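Local coordinates for protein MgGH51 (Meripilus giganteus, PDB 6ZPV) that catalyses the hydrolysis of terminal alpha-L-arabinofuranosyl residues from arabinose-containing glycans, as a fungal member of glycoside hydrolase family GH51, at residues His364-Val367 / Thr368-Ala372; Val503-Ser506 / Thr507-Ala511. One frame throughout, in Å; residues are numbered along the deposited sequence. Where two conformers were deposited one is given.

Interaction 1 of 2, residues His364-Val367 / Thr368-Ala372; sequences HDFV and TALQA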
ATOM      1  N   HIS A 364     -15.178 -15.082 -18.534  1.00 11.82           N
ATOM      2  CA  HIS A 364     -16.336 -14.863 -19.410  1.00 12.27           C
ATOM      3  C   HIS A 364     -17.550 -14.436 -18.594  1.00 11.79           C
ATOM      4  O   HIS A 364     -18.229 -13.449 -18.960  1.00 12.62           O
ATOM      5  CB  HIS A 364     -16.653 -16.131 -20.189  1.00 13.03           C
ATOM      6  CG  HIS A 364     -17.890 -15.974 -21.029  1.00 14.15           C
ATOM      7  ND1 HIS A 364     -19.171 -16.143 -20.514  1.00 16.00           N
ATOM      8  CD2 HIS A 364     -18.040 -15.541 -22.283  1.00 15.90           C
ATOM      9  CE1 HIS A 364     -20.062 -15.885 -21.478  1.00 17.10           C
ATOM     10  NE2 HIS A 364     -19.416 -15.524 -22.516  1.00 17.73           N
ATOM     11  N   ASP A 365     -17.837 -15.157 -17.534  1.00 12.14           N
ATOM     12  CA  ASP A 365     -19.110 -14.888 -16.837  1.00 12.08           C
ATOM     13  C   ASP A 365     -19.028 -13.566 -16.029  1.00 12.16           C
ATOM     14  O   ASP A 365     -19.975 -12.799 -16.044  1.00 12.24           O
ATOM     15  CB  ASP A 365     -19.507 -16.071 -15.952  1.00 13.07           C
ATOM     16  CG  ASP A 365     -19.844 -17.340 -16.736  1.00 14.40           C
ATOM     17  OD1 ASP A 365     -19.840 -17.309 -17.988  1.00 15.39           O
ATOM     18  OD2 ASP A 365     -20.187 -18.333 -16.079  1.00 17.84           O
ATOM     19  N   PHE A 366     -17.890 -13.321 -15.374  1.00 11.72           N
ATOM     20  CA  PHE A 366     -17.732 -12.041 -14.682  1.00 10.95           C
ATOM     21  C   PHE A 366     -17.763 -10.907 -15.644  1.00 11.15           C
ATOM     22  O   PHE A 366     -18.502  -9.941 -15.387  1.00 11.87           O
ATOM     23  CB  PHE A 366     -16.442 -12.007 -13.832  1.00 11.24           C
ATOM     24  CG  PHE A 366     -16.548 -12.543 -12.425  1.00 11.33           C
ATOM     25  CD1 PHE A 366     -16.467 -13.908 -12.181  1.00 11.71           C
ATOM     26  CD2 PHE A 366     -16.769 -11.683 -11.387  1.00 11.62           C
ATOM     27  CE1 PHE A 366     -16.603 -14.391 -10.889  1.00 11.78           C
ATOM     28  CE2 PHE A 366     -16.914 -12.167 -10.083  1.00 11.91           C
ATOM     29  CZ  PHE A 366     -16.814 -13.510  -9.842  1.00 11.32           C
ATOM     30  N   VAL A 367     -16.960 -10.909 -16.694  1.00 11.25           N
ATOM     31  CA  VAL A 367     -16.859  -9.707 -17.534  1.00 11.82           C
ATOM     32  C   VAL A 367     -18.147  -9.536 -18.360  1.00 11.78           C
ATOM     33  O   VAL A 367     -18.591  -8.395 -18.558  1.00 12.20           O
ATOM     34  CB  VAL A 367     -15.589  -9.720 -18.408  1.00 11.95           C
ATOM     35  CG1 VAL A 367     -15.558  -8.531 -19.348  1.00 12.68           C
ATOM     36  CG2 VAL A 367     -14.382  -9.741 -17.514  1.00 12.57           C
ATOM     37  N   THR A 368     -18.784 -10.620 -18.816  1.00 11.90           N
ATOM     38  CA  THR A 368     -20.041 -10.428 -19.560  1.00 12.82           C
ATOM     39  C   THR A 368     -21.031  -9.636 -18.665  1.00 12.03           C
ATOM     40  O   THR A 368     -21.675  -8.669 -19.105  1.00 13.14           O
ATOM     41  CB  THR A 368     -20.626 -11.762 -20.038  1.00 13.64           C
ATOM     42  OG1 THR A 368     -19.694 -12.379 -20.931  1.00 14.77           O
ATOM     43  CG2 THR A 368     -21.938 -11.587 -20.758  1.00 16.21           C
ATOM     44  N   ALA A 369     -21.174 -10.091 -17.408  1.00 12.05           N
ATOM     45  CA  ALA A 369     -22.106  -9.426 -16.472  1.00 12.40           C
ATOM     46  C   ALA A 369     -21.655  -8.008 -16.122  1.00 11.66           C
ATOM     47  O   ALA A 369     -22.471  -7.061 -16.127  1.00 12.64           O
ATOM     48  CB  ALA A 369     -22.291 -10.260 -15.246  1.00 13.10           C
ATOM     49  N   LEU A 370     -20.382  -7.871 -15.721  1.00 11.43           N
ATOM     50  CA  LEU A 370     -19.914  -6.577 -15.239  0.50 12.11           C
ATOM     51  C   LEU A 370     -19.822  -5.546 -16.371  1.00 11.76           C
ATOM     52  O   LEU A 370     -20.155  -4.369 -16.155  1.00 12.17           O
ATOM     53  CB  LEU A 370     -18.579  -6.753 -14.506  0.50 11.36           C
ATOM     54  CG  LEU A 370     -18.650  -7.123 -13.028  0.50 11.04           C
ATOM     55  CD1 LEU A 370     -19.436  -8.398 -12.721  0.50 11.37           C
ATOM     56  CD2 LEU A 370     -17.277  -7.218 -12.443  0.50 11.45           C
ATOM     57  N   GLN A 371     -19.379  -5.968 -17.562  1.00 12.09           N
ATOM     58  CA  GLN A 371     -19.321  -4.994 -18.669  1.00 12.81           C
ATOM     59  C   GLN A 371     -20.743  -4.546 -19.054  1.00 12.30           C
ATOM     60  O   GLN A 371     -20.915  -3.388 -19.424  1.00 13.40           O
ATOM     61  CB  GLN A 371     -18.612  -5.606 -19.877  1.00 12.73           C
ATOM     62  CG  GLN A 371     -18.289  -4.574 -20.967  1.00 13.18           C
ATOM     63  CD  GLN A 371     -17.001  -3.841 -20.702  1.00 12.38           C
ATOM     64  OE1 GLN A 371     -15.928  -4.356 -21.079  1.00 13.33           O
ATOM     65  NE2 GLN A 371     -17.081  -2.714 -19.983  1.00 12.92           N
ATOM     66  N   ALA A 372     -21.726  -5.432 -18.983  1.00 12.42           N
ATOM     67  CA  ALA A 372     -23.102  -5.007 -19.333  1.00 13.56           C
ATOM     68  C   ALA A 372     -23.607  -4.002 -18.300  1.00 13.05           C
ATOM     69  O   ALA A 372     -24.316  -3.046 -18.673  1.00 14.36           O
ATOM     70  CB  ALA A 372     -24.040  -6.212 -19.382  1.00 14.30           C
TER
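H364 to V367 and T368 to A372 are successive turns of helix 359-373, joined by i to i+4 backbone bonds such as L370 N to F366 O (2.8 Å) and Q371 N to V367 O (2.7 Å). The carbonyl of H364 carries an extra bond: besides the amide N of T368 at 2.9 Å, its O accepts from OG1 of T368 at 2.7 Å. The two donors arrive from opposite faces of the carbonyl plane. Threonine suits this place because its OG1, lying beside its own backbone N (chi1 -62°), can turn back onto the preceding turn. The same hydroxyl sits over the centre of the H364 ring, 3.5 Å from NE2. That ring is fixed at its edge, where ND1 donates to OD1 of D365 at 2.9 Å in a nearly straight bond, with the carboxylate oxygen close to the ring plane; the bond is likely to favour a proton on ND1. E302 brings a second carboxylate close to D365.

Another side of the helix is apolar. F366 and A369 meet I309 of helix 306-320, and in the conformer modelled here L370 lies loosely beside F366. Q371 touches F379, while its NE2 bonds to the carbonyls of F374 and I377 near the helix's C-terminal end. This division between a polar flank and a buried hydrophobic side is typical of an amphipathic helix in a beta-alpha-beta unit, here strand 345-348, helix 359-373 and strand 378-381 of the parallel-stranded catalytic barrel expected of GH51.

Interaction 2 of 2, residues Val503-Ser506 / Thr507-Ala511; sequences VIKS and TSFFA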
ATOM      1  N   VAL A 503      10.269   6.780   8.304  1.00 13.30           N
ATOM      2  CA  VAL A 503      10.146   6.203   6.967  1.00 12.72           C
ATOM      3  C   VAL A 503      11.547   6.177   6.291  1.00 13.79           C
ATOM      4  O   VAL A 503      12.351   7.079   6.513  1.00 18.48           O
ATOM      5  CB  VAL A 503       9.162   6.992   6.120  1.00 15.33           C
ATOM      6  CG1 VAL A 503       9.146   6.638   4.674  1.00 19.68           C
ATOM      7  CG2 VAL A 503       7.765   6.949   6.691  1.00 15.71           C
ATOM      8  N   ILE A 504      11.778   5.146   5.503  1.00 12.34           N
ATOM      9  CA  ILE A 504      12.992   4.938   4.715  1.00 12.89           C
ATOM     10  C   ILE A 504      12.578   4.896   3.248  1.00 12.03           C
ATOM     11  O   ILE A 504      11.836   3.971   2.839  1.00 13.29           O
ATOM     12  CB  ILE A 504      13.691   3.622   5.121  1.00 13.33           C
ATOM     13  CG1 ILE A 504      14.081   3.617   6.593  1.00 16.84           C
ATOM     14  CG2 ILE A 504      14.951   3.446   4.295  1.00 15.73           C
ATOM     15  CD1 ILE A 504      13.739   2.471   7.308  1.00 33.59           C
ATOM     16  N   LYS A 505      13.074   5.829   2.461  1.00 12.33           N
ATOM     17  CA  LYS A 505      12.799   5.892   1.020  1.00 12.23           C
ATOM     18  C   LYS A 505      13.929   5.147   0.321  1.00 12.07           C
ATOM     19  O   LYS A 505      15.087   5.536   0.395  1.00 12.79           O
ATOM     20  CB  LYS A 505      12.753   7.363   0.579  1.00 14.36           C
ATOM     21  CG  LYS A 505      11.614   8.152   1.195  1.00 18.46           C
ATOM     22  CD  LYS A 505      11.659   9.587   1.028  1.00 20.72           C
ATOM     23  CE  LYS A 505      10.712  10.226   2.054  1.00 26.82           C
ATOM     24  NZ  LYS A 505      10.624  11.688   1.870  1.00 31.55           N
ATOM     25  N   SER A 506      13.595   4.073  -0.375  1.00 11.83           N
ATOM     26  CA  SER A 506      14.603   3.194  -1.010  1.00 11.87           C
ATOM     27  C   SER A 506      15.219   3.849  -2.259  1.00 10.78           C
ATOM     28  O   SER A 506      14.671   4.767  -2.871  1.00 11.60           O
ATOM     29  CB  SER A 506      14.007   1.880  -1.372  1.00 11.73           C
ATOM     30  OG  SER A 506      13.120   1.954  -2.495  1.00 11.24           O
ATOM     31  N   THR A 507      16.308   3.225  -2.722  1.00 11.30           N
ATOM     32  CA  THR A 507      16.846   3.554  -4.056  1.00 11.13           C
ATOM     33  C   THR A 507      15.778   3.415  -5.165  1.00 10.78           C
ATOM     34  O   THR A 507      15.631   4.302  -5.998  1.00 11.54           O
ATOM     35  CB  THR A 507      18.058   2.654  -4.355  1.00 11.32           C
ATOM     36  OG1 THR A 507      17.612   1.294  -4.225  1.00 11.82           O
ATOM     37  CG2 THR A 507      19.241   2.905  -3.420  1.00 12.23           C
ATOM     38  N   SER A 508      15.028   2.313  -5.091  1.00 10.85           N
ATOM     39  CA  SER A 508      13.970   2.085  -6.064  1.00 10.46           C
ATOM     40  C   SER A 508      12.851   3.126  -5.967  1.00 10.84           C
ATOM     41  O   SER A 508      12.300   3.483  -7.004  1.00 10.94           O
ATOM     42  CB  SER A 508      13.429   0.645  -5.929  1.00 11.11           C
ATOM     43  OG  SER A 508      14.416  -0.278  -6.339  1.00 12.00           O
ATOM     44  N   PHE A 509      12.545   3.592  -4.746  1.00 10.59           N
ATOM     45  CA  PHE A 509      11.582   4.688  -4.590  1.00 10.67           C
ATOM     46  C   PHE A 509      12.053   5.897  -5.372  1.00 10.72           C
ATOM     47  O   PHE A 509      11.263   6.530  -6.093  1.00 11.20           O
ATOM     48  CB  PHE A 509      11.432   5.046  -3.110  1.00 11.52           C
ATOM     49  CG  PHE A 509      10.644   6.321  -2.891  1.00 12.09           C
ATOM     50  CD1 PHE A 509       9.276   6.291  -2.774  1.00 13.47           C
ATOM     51  CD2 PHE A 509      11.288   7.558  -2.819  1.00 14.02           C
ATOM     52  CE1 PHE A 509       8.577   7.472  -2.549  1.00 15.70           C
ATOM     53  CE2 PHE A 509      10.586   8.737  -2.581  1.00 16.02           C
ATOM     54  CZ  PHE A 509       9.219   8.661  -2.465  1.00 17.79           C
ATOM     55  N   PHE A 510      13.336   6.261  -5.235  1.00 10.98           N
ATOM     56  CA  PHE A 510      13.824   7.437  -5.961  1.00 11.11           C
ATOM     57  C   PHE A 510      13.790   7.213  -7.467  1.00 10.77           C
ATOM     58  O   PHE A 510      13.497   8.169  -8.171  1.00 11.94           O
ATOM     59  CB  PHE A 510      15.209   7.852  -5.449  1.00 11.94           C
ATOM     60  CG  PHE A 510      15.175   8.446  -4.062  1.00 11.93           C
ATOM     61  CD1 PHE A 510      14.446   9.597  -3.810  1.00 13.71           C
ATOM     62  CD2 PHE A 510      15.879   7.873  -3.011  1.00 13.86           C
ATOM     63  CE1 PHE A 510      14.448  10.145  -2.543  1.00 14.51           C
ATOM     64  CE2 PHE A 510      15.889   8.416  -1.762  1.00 15.01           C
ATOM     65  CZ  PHE A 510      15.145   9.532  -1.533  1.00 15.24           C
ATOM     66  N   ALA A 511      14.066   6.023  -7.956  1.00 11.16           N
ATOM     67  CA  ALA A 511      13.911   5.776  -9.403  1.00 11.73           C
ATOM     68  C   ALA A 511      12.454   5.952  -9.824  1.00 11.28           C
ATOM     69  O   ALA A 511      12.172   6.572 -10.860  1.00 11.53           O
ATOM     70  CB  ALA A 511      14.448   4.408  -9.787  1.00 12.85           C
TER
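Strand 503-505 passes through S506 straight into the helix that begins at T507, the two short axes lying 62° apart, and F510 N closes the first helical turn on S506 O at 3.1 Å. S506 is the N-cap. Its OG, held between the backbone N and the carbonyl carbon (chi1 73°), accepts from F509 N at 2.8 Å and thus satisfies an amide that has no helical carbonyl before it. Serine fits because its hydroxyl is short enough to fold back to the chain and can also donate, consistent with its second bond, to the carbonyl of L495.

K505 uses its methylene chain as an apolar surface. It runs beside F509, pointing the same way, and lays CG over one face of that ring, 4.3 Å from the centroid and offset toward the rim, a CH-pi contact; CD follows 3.9 Å from CE2. The extended chain carries NZ onward to a salt bridge with E219 of helix 211-219; the E219 side chain also touches F509.

F510 also reaches the K505 stem: its CZ is 3.9 Å from CB of K505, next to F509, and CD2 of F509 stands over one face of the F510 ring. CD2 of F510 comes within 3.3 Å of S506 O. Were F510 replaced by an alanine, a gap would probably open beside K505 CB and CD2 of F509 would lose the ring face it lies over. Farther round, S508 OG bonds to E460 and T507 packs on helix 454-469. This is a serine N-cap at a strand-to-helix junction, joining the edge strand of a small three-stranded sheet to helix 507-517.

Both contacts are local, so neither closes a long loop, and they follow in series along the chain without nesting or crossing. Interaction 1 comes first, within helix 359-373, and links the turns of a helix between neighbouring parallel strands, 345-348 and 378-381. The chain then runs through strands 396-403, 424-432 and 474-479 of the same sheet before interaction 2 joins strand 503-505 to helix 507-517, which leads on to the seven-stranded antiparallel sheet. The two centres are 39 Å apart, on opposite sides of the chain's centre, and their nearest atoms are about 31 Å apart. Interaction 1 falls in the alpha-L-arabinofuranosidase 1 domain, interaction 2 in the alpha-L-arabinofuranosidase C-terminal domain.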